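Multi-copper Oxidase CueO (Ochrobactrum, PDB 6EVG) oxidises lignin model compounds and lignosulfonate as a laccase-like multicopper oxidase, probably coupling substrate oxidation to the reduction of dioxygen. Local coordinates at residues 213-218 against 301-306; 239-244 against 274-279; 23-28 against 164-169; 233-238 against 282-287; 171-176 against 203-208. All coordinates share one frame; numbering follows the deposited sequence.

Contact 1. Residues 213-218 against 301-306; sequences ARVPAS and FVVDAA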
# COMPACT_ATOMS: atom_id res chain seq x y z
N ALA A 213 16.97 2.22 13.76
CA ALA A 213 17.68 2.61 12.56
C ALA A 213 18.77 3.61 12.90
O ALA A 213 18.50 4.58 13.61
CB ALA A 213 16.78 3.20 11.51
N ARG A 214 19.95 3.44 12.35
CA ARG A 214 21.03 4.44 12.41
C ARG A 214 20.99 5.28 11.17
O ARG A 214 20.89 4.72 10.07
CB ARG A 214 22.39 3.74 12.62
CG ARG A 214 22.44 2.91 13.89
CD ARG A 214 23.80 2.31 14.17
NE ARG A 214 24.71 3.33 14.67
CZ ARG A 214 24.71 3.81 15.93
NH1 ARG A 214 23.85 3.35 16.85
NH2 ARG A 214 25.57 4.78 16.26
N VAL A 215 21.08 6.61 11.33
CA VAL A 215 20.96 7.51 10.19
C VAL A 215 22.07 8.54 10.24
O VAL A 215 22.58 8.87 11.34
CB VAL A 215 19.58 8.20 10.13
CG1 VAL A 215 18.49 7.21 9.73
CG2 VAL A 215 19.25 8.91 11.44
N PRO A 216 22.48 9.10 9.09
CA PRO A 216 23.39 10.23 9.09
C PRO A 216 22.74 11.49 9.66
O PRO A 216 21.51 11.61 9.66
CB PRO A 216 23.75 10.39 7.61
CG PRO A 216 22.50 9.87 6.92
CD PRO A 216 21.99 8.77 7.74
N ALA A 217 23.58 12.43 10.09
CA ALA A 217 23.12 13.74 10.53
C ALA A 217 22.89 14.62 9.31
O ALA A 217 23.61 15.58 9.06
CB ALA A 217 24.13 14.36 11.48
N SER A 218 21.83 14.31 8.57
CA SER A 218 21.52 14.95 7.32
C SER A 218 20.02 14.73 7.03
O SER A 218 19.29 14.19 7.85
CB SER A 218 22.43 14.41 6.21
OG SER A 218 22.18 13.04 5.97
N PHE A 301 15.09 6.13 15.80
CA PHE A 301 16.18 6.60 14.94
C PHE A 301 17.29 7.15 15.84
O PHE A 301 17.03 7.98 16.72
CB PHE A 301 15.71 7.73 14.03
CG PHE A 301 14.71 7.31 13.02
CD1 PHE A 301 15.13 6.76 11.82
CD2 PHE A 301 13.37 7.44 13.23
CE1 PHE A 301 14.22 6.39 10.87
CE2 PHE A 301 12.43 7.01 12.26
CZ PHE A 301 12.89 6.51 11.08
N VAL A 302 18.51 6.71 15.61
CA VAL A 302 19.70 7.20 16.28
C VAL A 302 20.67 7.73 15.22
O VAL A 302 20.83 7.14 14.20
CB VAL A 302 20.32 6.13 17.14
CG1 VAL A 302 19.40 5.64 18.25
CG2 VAL A 302 20.89 5.01 16.37
N VAL A 303 21.26 8.88 15.48
CA VAL A 303 22.20 9.48 14.55
C VAL A 303 23.58 8.92 14.73
O VAL A 303 24.04 8.87 15.84
CB VAL A 303 22.22 11.00 14.67
CG1 VAL A 303 23.13 11.64 13.67
CG2 VAL A 303 20.80 11.52 14.47
N ASP A 304 24.21 8.52 13.61
CA ASP A 304 25.57 7.99 13.65
C ASP A 304 26.47 9.03 13.09
O ASP A 304 26.46 9.31 11.87
CB ASP A 304 25.70 6.69 12.84
CG ASP A 304 27.10 6.09 12.85
OD1 ASP A 304 28.07 6.77 13.27
OD2 ASP A 304 27.25 4.93 12.40
N ALA A 305 27.32 9.53 13.99
CA ALA A 305 28.26 10.56 13.72
C ALA A 305 29.35 10.18 12.72
O ALA A 305 30.03 11.07 12.23
CB ALA A 305 28.91 11.04 15.03
N ALA A 306 29.57 8.88 12.48
CA ALA A 306 30.62 8.42 11.55
C ALA A 306 30.21 8.56 10.09
O ALA A 306 31.02 8.40 9.19
CB ALA A 306 30.94 6.99 11.83

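Contact 2. Residues 239-244 against 274-279; sequences DNRPLL and VDFSKG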
# COMPACT_ATOMS: atom_id res chain seq x y z
N ASP A 239 9.74 14.23 18.97
CA ASP A 239 10.02 15.65 19.17
C ASP A 239 9.29 16.52 18.17
O ASP A 239 9.61 17.73 18.04
CB ASP A 239 11.51 15.92 19.18
CG ASP A 239 12.17 15.63 17.89
OD1 ASP A 239 11.54 15.30 16.85
OD2 ASP A 239 13.44 15.71 17.94
N ASN A 240 8.29 15.98 17.47
CA ASN A 240 7.47 16.76 16.58
C ASN A 240 8.14 17.40 15.43
O ASN A 240 7.58 18.28 14.79
CB ASN A 240 6.61 17.79 17.35
CG ASN A 240 5.72 17.13 18.38
OD1 ASN A 240 4.91 16.24 18.05
ND2 ASN A 240 5.86 17.56 19.62
N ARG A 241 9.34 16.93 15.06
CA ARG A 241 10.00 17.53 13.90
C ARG A 241 9.21 17.25 12.64
O ARG A 241 8.53 16.22 12.50
CB ARG A 241 11.46 17.09 13.81
CG ARG A 241 11.65 15.64 13.42
CD ARG A 241 13.13 15.26 13.37
NE ARG A 241 13.67 15.19 14.72
CZ ARG A 241 14.91 14.93 14.96
NH1 ARG A 241 15.75 14.71 13.94
NH2 ARG A 241 15.29 14.79 16.20
N PRO A 242 9.28 18.15 11.68
CA PRO A 242 8.42 18.02 10.50
C PRO A 242 8.81 16.82 9.63
O PRO A 242 9.99 16.48 9.48
CB PRO A 242 8.65 19.34 9.73
CG PRO A 242 9.75 19.97 10.34
CD PRO A 242 10.01 19.44 11.68
N LEU A 243 7.78 16.24 9.04
CA LEU A 243 7.88 15.25 7.99
C LEU A 243 7.59 15.97 6.69
O LEU A 243 6.42 16.37 6.47
CB LEU A 243 6.97 14.07 8.21
CG LEU A 243 6.94 13.42 9.63
CD1 LEU A 243 5.83 12.38 9.65
CD2 LEU A 243 8.26 13.11 10.21
N LEU A 244 8.59 16.17 5.84
CA LEU A 244 8.36 16.89 4.60
C LEU A 244 7.86 15.89 3.54
O LEU A 244 8.63 15.07 3.05
CB LEU A 244 9.62 17.61 4.12
CG LEU A 244 9.46 18.36 2.78
CD1 LEU A 244 8.49 19.54 2.93
CD2 LEU A 244 10.80 18.84 2.32
N VAL A 274 13.08 13.82 6.45
CA VAL A 274 13.25 14.18 7.85
C VAL A 274 14.68 14.66 8.02
O VAL A 274 15.61 14.03 7.55
CB VAL A 274 12.92 13.00 8.79
CG1 VAL A 274 13.21 13.37 10.25
CG2 VAL A 274 11.50 12.54 8.61
N ASP A 275 14.85 15.80 8.71
CA ASP A 275 16.18 16.36 8.96
C ASP A 275 16.72 15.83 10.26
O ASP A 275 16.20 16.16 11.33
CB ASP A 275 16.10 17.89 8.97
CG ASP A 275 17.48 18.55 8.96
OD1 ASP A 275 18.48 17.88 9.06
OD2 ASP A 275 17.46 19.78 8.79
N PHE A 276 17.80 15.04 10.19
CA PHE A 276 18.49 14.48 11.37
C PHE A 276 19.76 15.26 11.72
O PHE A 276 20.55 14.82 12.56
CB PHE A 276 18.73 12.98 11.17
CG PHE A 276 17.47 12.15 11.21
CD1 PHE A 276 16.86 11.78 12.40
CD2 PHE A 276 16.92 11.69 10.05
CE1 PHE A 276 15.72 10.97 12.38
CE2 PHE A 276 15.81 10.85 10.06
CZ PHE A 276 15.18 10.53 11.20
N SER A 277 19.92 16.43 11.12
CA SER A 277 21.18 17.14 11.25
C SER A 277 21.51 17.62 12.61
O SER A 277 22.71 17.80 12.94
CB SER A 277 21.32 18.30 10.28
OG SER A 277 20.42 19.33 10.55
N LYS A 278 20.51 17.77 13.46
CA LYS A 278 20.83 18.26 14.80
C LYS A 278 21.41 17.10 15.67
O LYS A 278 21.87 17.38 16.78
CB LYS A 278 19.63 19.04 15.40
CG LYS A 278 19.40 20.36 14.70
CD LYS A 278 19.41 21.57 15.63
CE LYS A 278 19.66 22.87 14.87
NZ LYS A 278 18.60 23.19 13.87
N GLY A 279 21.43 15.85 15.13
CA GLY A 279 22.03 14.74 15.86
C GLY A 279 21.27 14.08 17.01
O GLY A 279 21.76 13.12 17.59
O HOH W 1 18.26 13.92 14.68
O HOH W 2 12.55 17.21 9.82

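Contact 3. Residues 23-28 against 164-169; sequences LPLPPL and EDYGVD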
# COMPACT_ATOMS: atom_id res chain seq x y z
N LEU A 23 16.99 -2.25 12.35
CA LEU A 23 15.95 -2.26 11.32
C LEU A 23 16.45 -3.11 10.13
O LEU A 23 17.42 -2.76 9.50
CB LEU A 23 15.70 -0.86 10.87
CG LEU A 23 14.62 -0.72 9.78
CD1 LEU A 23 13.24 -0.92 10.32
CD2 LEU A 23 14.75 0.61 9.02
N PRO A 24 15.71 -4.16 9.76
CA PRO A 24 16.01 -4.91 8.54
C PRO A 24 15.69 -4.10 7.30
O PRO A 24 14.75 -3.34 7.31
CB PRO A 24 15.06 -6.10 8.64
CG PRO A 24 14.50 -6.17 9.92
CD PRO A 24 14.62 -4.80 10.49
N LEU A 25 16.48 -4.31 6.27
CA LEU A 25 16.27 -3.65 4.99
C LEU A 25 15.86 -4.67 3.94
O LEU A 25 16.49 -5.71 3.81
CB LEU A 25 17.58 -2.98 4.55
CG LEU A 25 18.02 -1.69 5.12
CD1 LEU A 25 19.44 -1.49 4.68
CD2 LEU A 25 17.12 -0.63 4.47
N PRO A 26 14.79 -4.41 3.22
CA PRO A 26 14.46 -5.32 2.09
C PRO A 26 15.66 -5.39 1.15
O PRO A 26 16.22 -4.34 0.79
CB PRO A 26 13.25 -4.65 1.43
CG PRO A 26 12.63 -3.88 2.56
CD PRO A 26 13.81 -3.33 3.33
N PRO A 27 16.05 -6.58 0.68
CA PRO A 27 17.17 -6.61 -0.24
C PRO A 27 16.82 -5.90 -1.55
O PRO A 27 15.71 -6.03 -2.06
CB PRO A 27 17.36 -8.11 -0.45
CG PRO A 27 16.41 -8.80 0.27
CD PRO A 27 15.56 -7.91 1.07
N LEU A 28 17.80 -5.23 -2.12
CA LEU A 28 17.61 -4.53 -3.40
C LEU A 28 17.75 -5.53 -4.53
O LEU A 28 18.79 -6.23 -4.62
CB LEU A 28 18.66 -3.44 -3.52
CG LEU A 28 18.72 -2.68 -4.81
CD1 LEU A 28 17.45 -1.88 -5.08
CD2 LEU A 28 19.94 -1.74 -4.85
N GLU A 164 19.11 9.51 -1.98
CA GLU A 164 18.92 8.35 -2.84
C GLU A 164 19.91 7.22 -2.59
O GLU A 164 19.97 6.30 -3.43
CB GLU A 164 18.90 8.79 -4.32
CG GLU A 164 20.21 9.33 -4.82
CD GLU A 164 20.34 9.49 -6.31
OE1 GLU A 164 19.47 9.01 -7.00
OE2 GLU A 164 21.31 10.08 -6.77
N ASP A 165 20.60 7.23 -1.45
CA ASP A 165 21.57 6.13 -1.16
C ASP A 165 20.82 5.05 -0.37
O ASP A 165 20.57 5.21 0.83
CB ASP A 165 22.75 6.72 -0.34
CG ASP A 165 23.94 5.84 -0.21
OD1 ASP A 165 23.88 4.70 -0.70
OD2 ASP A 165 24.96 6.27 0.43
N TYR A 166 20.43 4.00 -1.04
CA TYR A 166 19.57 2.97 -0.48
C TYR A 166 20.14 2.37 0.76
O TYR A 166 21.28 1.91 0.81
CB TYR A 166 19.29 1.85 -1.52
CG TYR A 166 18.27 0.84 -0.98
CD1 TYR A 166 16.98 1.23 -0.71
CD2 TYR A 166 18.62 -0.45 -0.68
CE1 TYR A 166 16.02 0.35 -0.21
CE2 TYR A 166 17.66 -1.35 -0.19
CZ TYR A 166 16.40 -0.95 0.06
OH TYR A 166 15.43 -1.79 0.56
N GLY A 167 19.31 2.36 1.82
CA GLY A 167 19.71 1.86 3.08
C GLY A 167 20.55 2.74 3.97
O GLY A 167 20.85 2.38 5.09
N VAL A 168 20.91 3.91 3.45
CA VAL A 168 21.73 4.88 4.17
C VAL A 168 20.88 6.12 4.48
O VAL A 168 20.60 6.43 5.65
CB VAL A 168 23.01 5.24 3.42
CG1 VAL A 168 23.84 6.23 4.20
CG2 VAL A 168 23.84 3.99 3.08
N ASP A 169 20.50 6.84 3.44
CA ASP A 169 19.64 7.99 3.60
C ASP A 169 18.34 7.89 2.80
O ASP A 169 17.62 8.82 2.71
CB ASP A 169 20.38 9.31 3.28
CG ASP A 169 20.80 9.43 1.86
OD1 ASP A 169 20.43 8.55 1.04
OD2 ASP A 169 21.51 10.43 1.54

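Contact 4. Residues 233-238 against 282-287; sequences FHVRLS and TDLLTY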
# COMPACT_ATOMS: atom_id res chain seq x y z
N PHE A 233 -2.30 4.09 10.44
CA PHE A 233 -1.25 4.68 11.22
C PHE A 233 -1.36 6.19 11.14
O PHE A 233 -1.75 6.74 10.12
CB PHE A 233 0.14 4.20 10.75
CG PHE A 233 0.36 2.75 11.01
CD1 PHE A 233 0.78 2.28 12.22
CD2 PHE A 233 0.11 1.79 10.01
CE1 PHE A 233 0.97 0.94 12.48
CE2 PHE A 233 0.24 0.45 10.27
CZ PHE A 233 0.68 0.01 11.48
N HIS A 234 -0.98 6.88 12.24
CA HIS A 234 -1.06 8.33 12.30
C HIS A 234 0.28 8.73 12.95
O HIS A 234 0.36 8.78 14.19
CB HIS A 234 -2.27 8.80 13.12
CG HIS A 234 -3.57 8.21 12.69
ND1 HIS A 234 -4.29 8.67 11.60
CD2 HIS A 234 -4.27 7.19 13.22
CE1 HIS A 234 -5.39 7.93 11.49
NE2 HIS A 234 -5.41 7.03 12.47
N VAL A 235 1.30 8.95 12.13
CA VAL A 235 2.67 8.91 12.61
C VAL A 235 3.27 10.27 12.84
O VAL A 235 3.08 11.19 12.04
CB VAL A 235 3.60 8.05 11.71
CG1 VAL A 235 3.07 6.65 11.53
CG2 VAL A 235 3.86 8.68 10.40
N ARG A 236 4.03 10.38 13.91
CA ARG A 236 4.84 11.58 14.19
C ARG A 236 6.19 11.12 14.69
O ARG A 236 6.34 9.98 15.14
CB ARG A 236 4.17 12.53 15.23
CG ARG A 236 4.09 11.93 16.62
CD ARG A 236 3.86 13.00 17.67
NE ARG A 236 3.69 12.46 18.99
CZ ARG A 236 3.99 13.06 20.12
NH1 ARG A 236 4.66 14.19 20.13
NH2 ARG A 236 3.75 12.42 21.26
N LEU A 237 7.12 12.08 14.77
CA LEU A 237 8.32 11.87 15.57
C LEU A 237 8.11 12.42 16.98
O LEU A 237 7.27 13.30 17.20
CB LEU A 237 9.54 12.54 14.91
CG LEU A 237 10.02 11.79 13.65
CD1 LEU A 237 10.97 12.43 12.70
CD2 LEU A 237 10.48 10.38 13.88
N SER A 238 8.78 11.82 17.95
CA SER A 238 8.55 12.10 19.36
C SER A 238 8.90 13.56 19.72
O SER A 238 8.39 14.03 20.77
CB SER A 238 9.28 11.12 20.23
OG SER A 238 10.64 11.10 19.98
N THR A 282 15.36 10.04 18.10
CA THR A 282 13.95 10.34 18.13
C THR A 282 13.19 9.10 17.79
O THR A 282 13.68 8.25 17.03
CB THR A 282 13.56 11.51 17.21
OG1 THR A 282 12.18 11.85 17.37
CG2 THR A 282 13.88 11.26 15.79
N ASP A 283 11.98 8.99 18.35
CA ASP A 283 11.13 7.81 18.11
C ASP A 283 10.02 8.13 17.13
O ASP A 283 9.43 9.20 17.17
CB ASP A 283 10.52 7.34 19.44
CG ASP A 283 11.58 6.86 20.42
OD1 ASP A 283 12.55 6.24 20.02
OD2 ASP A 283 11.44 7.13 21.62
N LEU A 284 9.70 7.17 16.27
CA LEU A 284 8.49 7.22 15.43
C LEU A 284 7.36 6.61 16.21
O LEU A 284 7.49 5.49 16.74
CB LEU A 284 8.73 6.44 14.13
CG LEU A 284 7.66 6.59 13.07
CD1 LEU A 284 7.65 7.97 12.43
CD2 LEU A 284 7.85 5.52 11.97
N LEU A 285 6.27 7.37 16.33
CA LEU A 285 5.10 7.04 17.12
C LEU A 285 3.86 7.03 16.26
O LEU A 285 3.83 7.72 15.22
CB LEU A 285 4.85 8.08 18.23
CG LEU A 285 6.08 8.36 19.14
CD1 LEU A 285 5.69 9.46 20.15
CD2 LEU A 285 6.51 7.15 19.90
N THR A 286 2.82 6.29 16.65
CA THR A 286 1.52 6.39 16.01
C THR A 286 0.41 6.50 17.05
O THR A 286 0.45 5.79 18.06
CB THR A 286 1.20 5.14 15.12
OG1 THR A 286 -0.08 5.33 14.48
CG2 THR A 286 1.30 3.82 15.84
N TYR A 287 -0.64 7.25 16.74
CA TYR A 287 -1.84 7.10 17.56
C TYR A 287 -2.27 5.62 17.49
O TYR A 287 -2.18 4.96 16.45
CB TYR A 287 -3.01 7.94 17.07
CG TYR A 287 -2.90 9.44 17.30
CD1 TYR A 287 -2.48 9.98 18.50
CD2 TYR A 287 -3.38 10.30 16.37
CE1 TYR A 287 -2.47 11.32 18.73
CE2 TYR A 287 -3.40 11.70 16.57
CZ TYR A 287 -2.93 12.19 17.78
OH TYR A 287 -2.93 13.55 17.99

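Contact 5. Residues 171-176 against 203-208; sequences IPLVLQ and LIVNGI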
# COMPACT_ATOMS: atom_id res chain seq x y z
N ILE A 171 15.37 5.02 2.97
CA ILE A 171 15.05 3.87 3.76
C ILE A 171 13.55 3.57 3.67
O ILE A 171 12.74 4.43 3.94
CB ILE A 171 15.40 4.12 5.28
CG1 ILE A 171 16.90 4.44 5.42
CG2 ILE A 171 15.02 2.94 6.12
CD1 ILE A 171 17.30 4.97 6.76
N PRO A 172 13.19 2.34 3.27
CA PRO A 172 11.76 1.95 3.25
C PRO A 172 11.33 1.49 4.64
O PRO A 172 12.07 0.79 5.33
CB PRO A 172 11.73 0.79 2.25
CG PRO A 172 13.07 0.14 2.44
CD PRO A 172 14.05 1.25 2.78
N LEU A 173 10.08 1.89 4.98
CA LEU A 173 9.46 1.50 6.25
C LEU A 173 8.10 0.90 5.95
O LEU A 173 7.17 1.62 5.55
CB LEU A 173 9.26 2.69 7.19
CG LEU A 173 10.54 3.50 7.53
CD1 LEU A 173 10.13 4.70 8.44
CD2 LEU A 173 11.62 2.65 8.20
N VAL A 174 7.95 -0.39 6.21
CA VAL A 174 6.68 -1.08 6.02
C VAL A 174 6.06 -1.26 7.42
O VAL A 174 6.56 -2.03 8.26
CB VAL A 174 6.87 -2.46 5.33
CG1 VAL A 174 5.52 -3.13 5.19
CG2 VAL A 174 7.59 -2.29 4.01
N LEU A 175 4.98 -0.52 7.64
CA LEU A 175 4.30 -0.48 8.94
C LEU A 175 3.20 -1.55 8.96
O LEU A 175 2.34 -1.55 8.06
CB LEU A 175 3.68 0.89 9.17
CG LEU A 175 4.55 2.12 8.96
CD1 LEU A 175 3.79 3.40 9.27
CD2 LEU A 175 5.85 2.07 9.79
N GLN A 176 3.22 -2.42 9.97
CA GLN A 176 2.21 -3.47 10.10
C GLN A 176 1.89 -3.68 11.58
O GLN A 176 2.49 -3.08 12.48
CB GLN A 176 2.64 -4.77 9.43
CG GLN A 176 2.86 -4.65 7.95
CD GLN A 176 3.47 -5.87 7.34
OE1 GLN A 176 4.55 -6.35 7.78
NE2 GLN A 176 2.80 -6.42 6.31
N LEU A 203 3.03 -3.79 17.23
CA LEU A 203 3.36 -3.05 16.00
C LEU A 203 4.72 -3.47 15.51
O LEU A 203 5.61 -3.71 16.33
CB LEU A 203 3.32 -1.56 16.27
CG LEU A 203 2.05 -1.00 16.90
CD1 LEU A 203 2.09 0.53 16.93
CD2 LEU A 203 0.79 -1.43 16.10
N ILE A 204 4.86 -3.54 14.20
CA ILE A 204 6.13 -3.95 13.59
C ILE A 204 6.50 -3.00 12.45
O ILE A 204 5.63 -2.40 11.80
CB ILE A 204 6.09 -5.41 13.12
CG1 ILE A 204 4.94 -5.67 12.14
CG2 ILE A 204 6.02 -6.34 14.33
CD1 ILE A 204 5.01 -7.02 11.45
N VAL A 205 7.81 -2.89 12.23
CA VAL A 205 8.37 -2.16 11.08
C VAL A 205 9.36 -3.07 10.41
O VAL A 205 10.27 -3.62 11.03
CB VAL A 205 9.01 -0.82 11.48
CG1 VAL A 205 9.46 -0.05 10.24
CG2 VAL A 205 8.06 0.02 12.35
N ASN A 206 9.15 -3.28 9.09
CA ASN A 206 10.00 -4.20 8.33
C ASN A 206 10.14 -5.54 9.02
O ASN A 206 11.18 -6.18 8.97
CB ASN A 206 11.37 -3.58 7.97
CG ASN A 206 11.23 -2.39 7.05
OD1 ASN A 206 10.13 -2.04 6.60
ND2 ASN A 206 12.37 -1.74 6.75
N GLY A 207 9.02 -6.02 9.58
CA GLY A 207 8.97 -7.34 10.15
C GLY A 207 9.44 -7.52 11.56
O GLY A 207 9.44 -8.67 12.05
N ILE A 208 9.80 -6.53 12.31
CA ILE A 208 10.38 -6.59 13.68
C ILE A 208 9.67 -5.58 14.59
O ILE A 208 9.30 -4.47 14.18
CB ILE A 208 12.00 -6.07 13.63
CG1 ILE A 208 12.77 -6.92 12.65
CG2 ILE A 208 12.60 -5.93 14.98
CD1 ILE A 208 12.73 -8.31 13.02
O HOH W 3 6.44 -4.81 9.07

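Contact 1. Residues 213-218 against 301-306
Val302 turns both its backbone N and its backbone O toward strand 213-215, N donating to Ala213 O at 2.9 Å and O accepting from Val215 N at 2.9 Å. Asp304 N carries the ladder one step further, to Val215 O at 2.8 Å. One residue bonding to two that flank its own partner is the parallel sheet pattern, and the strands run 35° apart, a marked twist. On the face of the pair that carries Arg214 and Val302, Arg214 and Asp304 form a long salt bridge, NE to OD2 at 3.8 Å. OD2 lies at the edge of the guanidinium; at this length, and with the planes 67° apart, the attraction is probably mostly one of charge. Asp304 has a second task: OD1 takes the N-H of Ala306 in an Asx turn just past the strand. The arginine chain bends at chi3 (76°), swinging NE round, and NH1 comes to 3.4 Å from Val302 CG2; a long side chain suits this exposed place, because its methylenes can cover valine while its charge stays near water. Ala213, Val215 and Phe301 share the other, buried face. Ala213 CB sits 3.9 Å from Phe301 CD1, and Val215 CG1 meets the same ring at its edge. Beyond the strand, Ala217 CB touches Val303 CG1 at 3.6 Å. Strand 212-215 forms one margin of its sheet, strand 295-303 lies between it and 282-287, and Phe301 reaches across to Leu222 of strand 219-226 in the facing sheet.

Contact 2. Residues 239-244 against 274-279
Leu243 and Val274 bring their CA atoms to 5.5 Å where strands 243-248 and 269-275, antiparallel neighbours, begin to part. Direct pairing gives way to a bridging water that donates to Pro242 O (2.7 Å) and accepts from Asp275 N. Past this point segment 274-279 folds into a type I turn from Phe276 to Gly279. Asp275, just before it, takes both N and OG of Ser277 on OD1, from the same side of its carboxylate plane; the bond from N closes an Asx turn. Gly279 suits the turn's end, where phi is positive. The two strands belong to one sheet of a cupredoxin-type beta sandwich, and the contact lies at its rim, beside Thr282 of the facing sheet. Arg241 spans the gap between the two segments. Asp239 grips it side-on, with NH2 to OD2 at 2.7 Å and NE to OD1 at 3.0 Å, both carboxylate oxygens using their syn lone pairs; this fixes the rotation of the guanidinium. NH1 is left to face the other segment, where it makes a weak bond to Asp275 O (3.0 Å, 126° at the hydrogen), approaches Phe276 CD1 with the planes 49° apart, and donates to a water that reaches Phe276 O. The aliphatic part of the arginine is useful too: CD rests 3.6 Å from Val274 CG1. That same methyl lies over one face of the Phe276 ring, while Val274 CG2 runs beside Leu243 CD2 at 3.7 Å.

Contact 3. Residues 23-28 against 164-169
Tyr166 carries its CG anti to the backbone N (chi1 -174°), which points CG away from the loop backbone, and the ring beyond it reaches Pro26 and Leu28, while in Leu25 chi2, anti at 169°, carries CD1 on to Gly167. The phenol OH donates to Pro26 O at 2.7 Å. That oxygen lies at the edge of the ring, near its plane, whereas the hydroxyl meets the carbonyl well off its axis, at a C=O...O angle of 134°. The pyrrolidine of Pro26 crosses the tyrosine at about a right angle, its CD 3.6 Å from the same OH. Leu28 adds CB, 4.1 Å from Tyr166 CE2. Tyrosine fits the place because it combines an apolar ring for the leucine with a hydroxyl that can donate to the carbonyl O of Pro26. Leu25 CD1 settles 3.7 Å from Gly167 CA. The backbone there has positive phi, and a CB would be jammed against the preceding carbonyl O and would run into the leucine, so glycine belongs here. Asp165 O accepts from Val168 N at 2.9 Å and from Asp169 N, and Asp169 OD1 closes the loop by taking Asp165 N at 2.8 Å. Pro172 of strand 170-178 lies against both Pro26 and Tyr166. With Tyr166 and glycine as its central pair, residues 165-168 make a type II beta turn. It forms part of the connection between strand 148-153 and strand 170-178, and thus between the first two cupredoxin-type domains, and the N-terminal segment packs across it.

Contact 4. Residues 233-238 against 282-287
Thr286 begins its reach toward strand 233-237 with CB, 3.8 Å from His234 O. From there the two branches part. OG1, anti to the backbone N (chi1 -178°), accepts the N-H of His234 at 2.9 Å in an almost straight bond and donates its own O-H to Tyr287 O, so this buried hydroxyl is used in both directions. CG2 lies instead at the edge of the Phe233 ring, 4.0 Å from CD1. A threonine serves well here, giving a methyl to the core and an oxygen to a backbone N-H near the strand's end. The mainchain ladder runs through the middle: Arg236 and Leu285 form a hydrogen-bonded pair, Leu285 N to Arg236 O at 2.9 Å, and the strands lie at 151°. At the far end Ser238 likewise offers its OG as acceptor, to Asp283 N at 3.0 Å, while Ser238 N donates to Asp283 O. On one face Leu284 CD1 packs against Leu237 CD2 at 4.0 Å, beside Val235. On the other, Leu285 CD1 sits 3.7 Å from NH2 of Arg236, whose guanidinium is bound by Asp295 and Asn240; the leucine methyl lies obliquely to the guanidinium. Phe233 and Val235 reach Leu175 in the opposing sheet. Alternate residues turned into the core are general to beta sandwiches; here the pair belongs to the cupredoxin-type sandwich of the middle domain of a multicopper oxidase.

Contact 5. Residues 171-176 against 203-208
Asn206 directs both ends of its carboxamide at strand 170-178, ND2 to Pro172 and OD1 to Val174. ND2 donates to Pro172 O at 2.9 Å, with that oxygen only 8° out of the amide plane, and OD1 accepts from Val174 N at 2.8 Å, the donor tilted 21° from the plane. The Val174 side chain crosses it at about a right angle, CB 3.5 Å from Asn206 OD1. The asparagine thus pairs with the strand much as further backbone would, and Pro24 O takes a second bond from ND2; between them these partners fix the amide's rotation. The amide of Gln176 faces other company: OE1 lies 3.8 Å from Ile204 CD1 and is bonded to Tyr63 OH and to a water, while NE2 goes to Gly227 O. That water also donates to Val174 O and accepts from Gly207 N. Residues 205-208 form a type I' beta turn, the two-residue hairpin linking strands 202-205 and 208-209. Its centre is Asn206-Gly207, both with positive phi, which asparagine tolerates and glycine accepts easily. Beside the turn the pairing is ordinary and antiparallel: Asn206 N donates to Val174 O, and Gln176 and Ile204 exchange hydrogen bonds, each N to the other's O at 3.0 Å. The strand axes lie 164° apart. Aliphatic residues fill the buried face: Val205 sends CG1 to Leu173 CD2 (4.0 Å), crossing it, and CG2 to Leu175 CD2, alongside which it lies. Met299 of the facing sheet covers Leu173 and Val205.

In the fold
Contact 3 closes first along the chain, then contact 5; contacts 1, 4 and 2 follow, each enclosed in sequence by the one before. Contacts 1 and 4 lie about 18 Å apart, centre to centre, in one sheet of the middle domain, where strands 295-303 and 282-287 are neighbours. Contacts 2 and 5, with centres about 19 Å apart, both reach the other sheet. Side chains of contact 4 meet those of 2 and 5 across the sandwich, so one core joins them. Contact 3, about 12 Å from contact 5, centre to centre, ties the N-terminal segment and the interdomain connection to this domain. The copper site of His434, Cys490 and His495 lies in the C-terminal domain, away from these contacts.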